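Local coordinates for capsular polysaccharide export system protein KpsC (Thermosulfurimonas dismutans, PDB 6MGD) that probably transfers Kdo in beta-(2,7) linkage while building the conserved glycolipid anchor of Gram-negative capsular polysaccharides, at residues A[90-95]-A[102-107]. Numbering follows the deposited sequence.
Sequences VADPIG and KPSYLE
Asp92 and Tyr105 tie the end of strand 88-92 to the first turn of helix 105-112, through an Asx turn on one side and the N-terminus of a helix on the other. Strand 88-92 belongs to a mixed sheet of this GT-B-clan chain, and the loop that follows it leads into the helix. The carboxylate is carried across with CG anti to the backbone N (chi1 -167°). Tyr105 N donates to Asp92 OD2 at 3.0 Å, on the syn side and 20° out of the carboxylate plane, with a weak second bond to Asp92 OD1. That oxygen also faces its own loop: Ile94 N reaches Asp92 OD1 at 2.9 Å, nearly along the C-O axis, which defines the Asx turn, while Gly95 N meets Asp92 OD1 at 2.7 Å from above the carboxylate plane. Tyr297 OH is a further hydrogen-bond partner of OD2. The loop amides, together with the Tyr105 amide at the helix start, would be expected to favour the charged carboxylate. An alanine in place of Asp92 would probably leave the amides of Ile94, Gly95 and Tyr105 without this shared acceptor and the loop less firmly fixed to the helix.

Apolar contacts flank the polar grip. The Tyr105 ring plane is turned 79° from the carboxylate. Pro93 CD packs on the root of that side chain, 3.9 Å from Tyr105 CB. Ile94 approaches the ring at its edge, CD1 lying 4.1 Å from Tyr105 CD1, whereas its other branch, CG2, turns to Pro103. Beside them Gly95 CA makes a CA-H...O contact with Pro103 O at 3.5 Å. Ser104, the N-cap residue, completes the helix start: its OG accepts from Glu107 N at 3.1 Å, and its CB rests 3.6 Å from Asp92 OD2.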
loop_
_atom_site.group_PDB
_atom_site.type_symbol
_atom_site.label_atom_id
_atom_site.label_comp_id
_atom_site.label_asym_id
_atom_site.label_seq_id
_atom_site.Cartn_x
_atom_site.Cartn_y
_atom_site.Cartn_z
ATOM N N VAL A 90 0.420 -9.846 1.006
ATOM C CA VAL A 90 0.034 -9.586 -0.376
ATOM C C VAL A 90 0.868 -10.479 -1.285
ATOM O O VAL A 90 2.103 -10.471 -1.208
ATOM C CB VAL A 90 0.218 -8.102 -0.739
ATOM C CG1 VAL A 90 0.341 -7.934 -2.242
ATOM C CG2 VAL A 90 -0.941 -7.272 -0.193
ATOM N N ALA A 91 0.196 -11.250 -2.138
ATOM C CA ALA A 91 0.856 -12.145 -3.089
ATOM C C ALA A 91 0.309 -11.830 -4.475
ATOM O O ALA A 91 -0.801 -12.243 -4.822
ATOM C CB ALA A 91 0.635 -13.609 -2.725
ATOM N N ASP A 92 1.092 -11.100 -5.265
ATOM C CA ASP A 92 0.663 -10.634 -6.577
ATOM C C ASP A 92 1.376 -11.435 -7.660
ATOM O O ASP A 92 2.611 -11.358 -7.765
ATOM C CB ASP A 92 0.957 -9.138 -6.720
ATOM C CG ASP A 92 0.276 -8.506 -7.926
ATOM O OD1 ASP A 92 0.288 -9.111 -9.020
ATOM O OD2 ASP A 92 -0.268 -7.391 -7.776
ATOM N N PRO A 93 0.662 -12.222 -8.471
ATOM C CA PRO A 93 1.321 -13.029 -9.506
ATOM C C PRO A 93 1.575 -12.309 -10.821
ATOM O O PRO A 93 2.217 -12.892 -11.706
ATOM C CB PRO A 93 0.325 -14.178 -9.711
ATOM C CG PRO A 93 -1.001 -13.543 -9.463
ATOM C CD PRO A 93 -0.777 -12.525 -8.365
ATOM N N ILE A 94 1.089 -11.084 -10.984
ATOM C CA ILE A 94 1.245 -10.322 -12.214
ATOM C C ILE A 94 2.230 -9.172 -12.031
ATOM O O ILE A 94 3.112 -8.957 -12.864
ATOM C CB ILE A 94 -0.122 -9.809 -12.721
ATOM C CG1 ILE A 94 -1.044 -10.988 -13.043
ATOM C CG2 ILE A 94 0.051 -8.915 -13.933
ATOM C CD1 ILE A 94 -2.405 -10.580 -13.564
ATOM N N GLY A 95 2.089 -8.422 -10.941
ATOM C CA GLY A 95 2.992 -7.333 -10.626
ATOM C C GLY A 95 3.023 -7.042 -9.140
ATOM O O GLY A 95 3.280 -7.942 -8.333
ATOM N N LYS A 102 3.671 -1.061 -14.584
ATOM C CA LYS A 102 3.250 -2.340 -15.126
ATOM C C LYS A 102 1.940 -2.750 -14.475
ATOM O O LYS A 102 1.592 -2.255 -13.396
ATOM C CB LYS A 102 4.321 -3.417 -14.893
ATOM C CG LYS A 102 5.516 -3.295 -15.821
ATOM C CD LYS A 102 6.382 -4.544 -15.781
ATOM C CE LYS A 102 7.296 -4.619 -16.997
ATOM N NZ LYS A 102 6.518 -4.671 -18.270
ATOM N N PRO A 103 1.174 -3.633 -15.116
ATOM C CA PRO A 103 -0.092 -4.073 -14.523
ATOM C C PRO A 103 0.121 -4.830 -13.220
ATOM O O PRO A 103 1.162 -5.451 -12.995
ATOM C CB PRO A 103 -0.693 -4.979 -15.603
ATOM C CG PRO A 103 -0.069 -4.511 -16.874
ATOM C CD PRO A 103 1.324 -4.097 -16.506
ATOM N N SER A 104 -0.888 -4.765 -12.354
ATOM C CA SER A 104 -0.897 -5.487 -11.092
ATOM C C SER A 104 -2.180 -6.300 -10.992
ATOM O O SER A 104 -3.178 -6.003 -11.653
ATOM C CB SER A 104 -0.788 -4.538 -9.889
ATOM O OG SER A 104 -1.985 -3.797 -9.711
ATOM N N TYR A 105 -2.147 -7.335 -10.147
ATOM C CA TYR A 105 -3.338 -8.155 -9.955
ATOM C C TYR A 105 -4.438 -7.391 -9.228
ATOM O O TYR A 105 -5.624 -7.650 -9.459
ATOM C CB TYR A 105 -2.989 -9.434 -9.194
ATOM C CG TYR A 105 -4.149 -10.397 -9.070
ATOM C CD1 TYR A 105 -4.711 -10.983 -10.198
ATOM C CD2 TYR A 105 -4.678 -10.723 -7.829
ATOM C CE1 TYR A 105 -5.771 -11.863 -10.094
ATOM C CE2 TYR A 105 -5.740 -11.605 -7.713
ATOM C CZ TYR A 105 -6.282 -12.171 -8.849
ATOM O OH TYR A 105 -7.337 -13.048 -8.740
ATOM N N LEU A 106 -4.069 -6.458 -8.347
ATOM C CA LEU A 106 -5.068 -5.591 -7.729
ATOM C C LEU A 106 -5.774 -4.748 -8.784
ATOM O O LEU A 106 -6.996 -4.567 -8.735
ATOM C CB LEU A 106 -4.409 -4.693 -6.680
ATOM C CG LEU A 106 -5.179 -4.267 -5.423
ATOM C CD1 LEU A 106 -4.775 -2.856 -5.003
ATOM C CD2 LEU A 106 -6.696 -4.380 -5.574
ATOM N N GLU A 107 -5.017 -4.234 -9.753
ATOM C CA GLU A 107 -5.608 -3.421 -10.809
ATOM C C GLU A 107 -6.530 -4.248 -11.696
ATOM O O GLU A 107 -7.561 -3.745 -12.158
ATOM C CB GLU A 107 -4.499 -2.765 -11.632
ATOM C CG GLU A 107 -4.950 -1.626 -12.528
ATOM C CD GLU A 107 -3.787 -0.960 -13.244
ATOM O OE1 GLU A 107 -2.641 -1.437 -13.089
ATOM O OE2 GLU A 107 -4.016 0.040 -13.957
#